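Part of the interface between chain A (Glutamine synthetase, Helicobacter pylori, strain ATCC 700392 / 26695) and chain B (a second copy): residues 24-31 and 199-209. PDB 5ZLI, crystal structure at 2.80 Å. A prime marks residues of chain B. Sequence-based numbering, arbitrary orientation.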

# COMPACT_ATOMS: atom_id res chain seq x y z
N VAL A 24 -21.25 12.38 47.44
CA VAL A 24 -21.90 12.66 46.16
C VAL A 24 -21.52 14.06 45.73
O VAL A 24 -21.50 15.00 46.52
CB VAL A 24 -23.42 12.51 46.28
CG1 VAL A 24 -24.15 13.09 45.06
CG2 VAL A 24 -23.78 11.08 46.50
N GLU A 25 -21.19 14.19 44.45
CA GLU A 25 -20.86 15.46 43.85
C GLU A 25 -21.88 15.86 42.81
O GLU A 25 -21.97 17.04 42.46
CB GLU A 25 -19.45 15.38 43.25
CG GLU A 25 -18.48 14.78 44.28
CD GLU A 25 -17.52 13.76 43.69
OE1 GLU A 25 -17.49 13.67 42.45
OE2 GLU A 25 -16.81 13.05 44.46
N PHE A 26 -22.70 14.92 42.36
CA PHE A 26 -23.69 15.30 41.38
C PHE A 26 -24.98 14.56 41.64
O PHE A 26 -24.98 13.38 41.98
CB PHE A 26 -23.17 15.04 39.96
CG PHE A 26 -22.01 15.90 39.62
CD1 PHE A 26 -20.73 15.53 40.03
CD2 PHE A 26 -22.19 17.13 39.01
CE1 PHE A 26 -19.65 16.34 39.81
CE2 PHE A 26 -21.11 17.93 38.77
CZ PHE A 26 -19.84 17.52 39.16
N VAL A 27 -26.07 15.27 41.46
CA VAL A 27 -27.39 14.69 41.50
C VAL A 27 -27.91 14.82 40.07
O VAL A 27 -27.93 15.92 39.50
CB VAL A 27 -28.29 15.37 42.54
CG1 VAL A 27 -29.60 14.59 42.69
CG2 VAL A 27 -27.57 15.47 43.86
N ASP A 28 -28.27 13.69 39.48
CA ASP A 28 -28.57 13.54 38.07
C ASP A 28 -30.11 13.36 37.98
O ASP A 28 -30.64 12.31 38.33
CB ASP A 28 -27.77 12.35 37.52
CG ASP A 28 -27.41 12.48 36.02
OD1 ASP A 28 -27.36 13.62 35.51
OD2 ASP A 28 -27.16 11.45 35.35
N PHE A 29 -30.83 14.44 37.65
CA PHE A 29 -32.28 14.37 37.56
C PHE A 29 -32.71 13.77 36.25
O PHE A 29 -32.51 14.38 35.21
CB PHE A 29 -32.88 15.76 37.70
CG PHE A 29 -32.61 16.37 39.01
CD1 PHE A 29 -33.17 15.83 40.14
CD2 PHE A 29 -31.72 17.41 39.14
CE1 PHE A 29 -32.90 16.37 41.40
CE2 PHE A 29 -31.44 17.94 40.41
CZ PHE A 29 -32.04 17.41 41.54
N ARG A 30 -33.40 12.63 36.30
CA ARG A 30 -33.78 11.91 35.09
C ARG A 30 -35.28 11.78 34.95
O ARG A 30 -36.00 11.52 35.90
CB ARG A 30 -33.12 10.56 35.04
CG ARG A 30 -31.66 10.68 34.91
CD ARG A 30 -30.98 9.46 34.40
NE ARG A 30 -29.56 9.77 34.48
CZ ARG A 30 -28.60 8.89 34.38
NH1 ARG A 30 -28.90 7.63 34.21
NH2 ARG A 30 -27.34 9.29 34.48
N PHE A 31 -35.72 11.93 33.72
CA PHE A 31 -37.11 12.09 33.38
C PHE A 31 -37.28 11.64 31.94
O PHE A 31 -36.36 11.80 31.12
CB PHE A 31 -37.54 13.54 33.58
CG PHE A 31 -36.75 14.53 32.73
CD1 PHE A 31 -35.48 14.97 33.14
CD2 PHE A 31 -37.26 15.02 31.53
CE1 PHE A 31 -34.77 15.91 32.38
CE2 PHE A 31 -36.52 15.95 30.77
CZ PHE A 31 -35.30 16.38 31.18
N MET B 199 -20.18 13.17 27.06
CA MET B 199 -19.41 14.19 27.76
C MET B 199 -19.71 14.21 29.25
O MET B 199 -19.40 15.20 29.92
CB MET B 199 -19.69 15.57 27.17
CG MET B 199 -19.67 15.63 25.67
SD MET B 199 -18.00 15.53 25.00
CE MET B 199 -18.31 15.93 23.28
N MET B 200 -20.30 13.15 29.79
CA MET B 200 -20.76 13.20 31.16
C MET B 200 -19.58 13.27 32.12
O MET B 200 -19.64 13.95 33.14
CB MET B 200 -21.67 12.00 31.43
CG MET B 200 -22.29 11.91 32.80
SD MET B 200 -21.71 10.41 33.64
CE MET B 200 -22.99 9.17 33.36
N ASP B 201 -18.49 12.55 31.81
CA ASP B 201 -17.31 12.60 32.67
C ASP B 201 -16.43 13.79 32.35
O ASP B 201 -15.66 14.25 33.20
CB ASP B 201 -16.49 11.31 32.56
CG ASP B 201 -17.21 10.12 33.16
OD1 ASP B 201 -18.22 10.33 33.88
OD2 ASP B 201 -16.77 8.97 32.92
N ILE B 202 -16.49 14.26 31.11
CA ILE B 202 -15.77 15.45 30.72
C ILE B 202 -16.42 16.68 31.36
O ILE B 202 -15.75 17.54 31.94
CB ILE B 202 -15.75 15.54 29.19
CG1 ILE B 202 -14.51 14.85 28.61
CG2 ILE B 202 -15.80 16.98 28.73
CD1 ILE B 202 -13.25 15.65 28.65
N ARG B 203 -17.76 16.76 31.29
CA ARG B 203 -18.46 17.87 31.91
C ARG B 203 -18.28 17.83 33.41
O ARG B 203 -17.98 18.85 34.05
CB ARG B 203 -19.95 17.83 31.50
CG ARG B 203 -20.15 18.11 29.99
CD ARG B 203 -21.59 18.37 29.55
NE ARG B 203 -22.52 17.42 30.13
CZ ARG B 203 -23.06 16.39 29.47
NH1 ARG B 203 -22.81 16.21 28.19
NH2 ARG B 203 -23.89 15.57 30.09
N THR B 204 -18.38 16.65 33.98
CA THR B 204 -18.15 16.49 35.40
C THR B 204 -16.73 16.88 35.78
O THR B 204 -16.51 17.44 36.87
CB THR B 204 -18.45 15.05 35.78
OG1 THR B 204 -19.87 14.83 35.66
CG2 THR B 204 -18.05 14.79 37.17
N GLU B 205 -15.74 16.59 34.93
CA GLU B 205 -14.36 16.95 35.25
C GLU B 205 -14.12 18.45 35.13
O GLU B 205 -13.25 19.00 35.81
CB GLU B 205 -13.39 16.18 34.36
CG GLU B 205 -11.90 16.58 34.48
CD GLU B 205 -11.00 15.71 33.58
OE1 GLU B 205 -11.58 14.93 32.77
OE2 GLU B 205 -9.75 15.82 33.65
N ILE B 206 -14.85 19.12 34.24
CA ILE B 206 -14.78 20.58 34.14
C ILE B 206 -15.22 21.25 35.44
O ILE B 206 -14.45 21.99 36.07
CB ILE B 206 -15.60 21.05 32.93
CG1 ILE B 206 -14.81 20.69 31.66
CG2 ILE B 206 -15.95 22.51 33.02
CD1 ILE B 206 -15.54 20.80 30.35
N VAL B 207 -16.45 21.00 35.88
CA VAL B 207 -16.89 21.67 37.10
C VAL B 207 -16.04 21.27 38.31
O VAL B 207 -15.94 22.03 39.27
CB VAL B 207 -18.39 21.44 37.33
CG1 VAL B 207 -19.13 21.40 36.00
CG2 VAL B 207 -18.58 20.21 38.08
N LYS B 208 -15.40 20.11 38.29
CA LYS B 208 -14.45 19.88 39.37
C LYS B 208 -13.35 20.93 39.34
O LYS B 208 -12.96 21.48 40.37
CB LYS B 208 -13.87 18.48 39.30
CG LYS B 208 -14.71 17.46 40.04
CD LYS B 208 -14.87 17.91 41.47
CE LYS B 208 -16.27 17.63 41.99
NZ LYS B 208 -16.44 16.18 42.23
N VAL B 209 -12.88 21.27 38.14
CA VAL B 209 -11.77 22.21 38.05
C VAL B 209 -12.27 23.63 38.16
O VAL B 209 -11.54 24.50 38.66
CB VAL B 209 -10.96 21.97 36.78
CG1 VAL B 209 -9.84 23.01 36.67
CG2 VAL B 209 -10.36 20.60 36.79

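One aromatic residue makes the largest single contribution to this contact: 79 Å² of Phe26 is covered by the helix of the second copy, out of 252 Å² summed over both sides, and no hydrogen bond crosses between the stretches. The strand and helix axes come no nearer than 11.9 Å, at 140° between their N-to-C directions, so side chains must span the gap. Phe26, with chi1 near -65° (m), points its CA-to-CB bond toward the helix and does so at the closest backbone register, where its CA lies 8.2 Å from the CA of Thr204′.

The ring is met by Thr204′, Val207′ and Lys208′, spaced i, i+3 and i+4 along the helix. Thr204′ OG1 lies over one face, while Thr204′ CG2 sits 3.5 Å from Phe26 CE1. The hydroxyl that lies over the face is not left unpaired: Thr204′ OG1 donates to Met200′ O at 2.7 Å, while the methyl makes the closest approach of this threonine to the ring. At the ring edge, Val207′ CG2 approaches Phe26 CZ to 3.2 Å, a tight apolar contact.

The charged pair sits beside the aromatic. Glu25, just before the strand, forms a salt bridge from OE1 to Lys208′ NZ at 2.7 Å. The CA-to-CB bond of Lys208′ points sideways to the other stretch, but the end of the side chain comes nearer, and NZ lies obliquely to the Phe26 ring, 4.0 Å from Phe26 CE1.

Farther along the strand the contact thins. Arg30 is held within its own chain by a salt bridge to Asp28, its NH2 a very short 2.3 Å from Asp28 OD2, and Met200′ CE merely reaches the edge of the guanidinium, 4.5 Å from Arg30 NH2. The rule is economical: one aromatic anchor, small branched partners, and a salt bridge alongside.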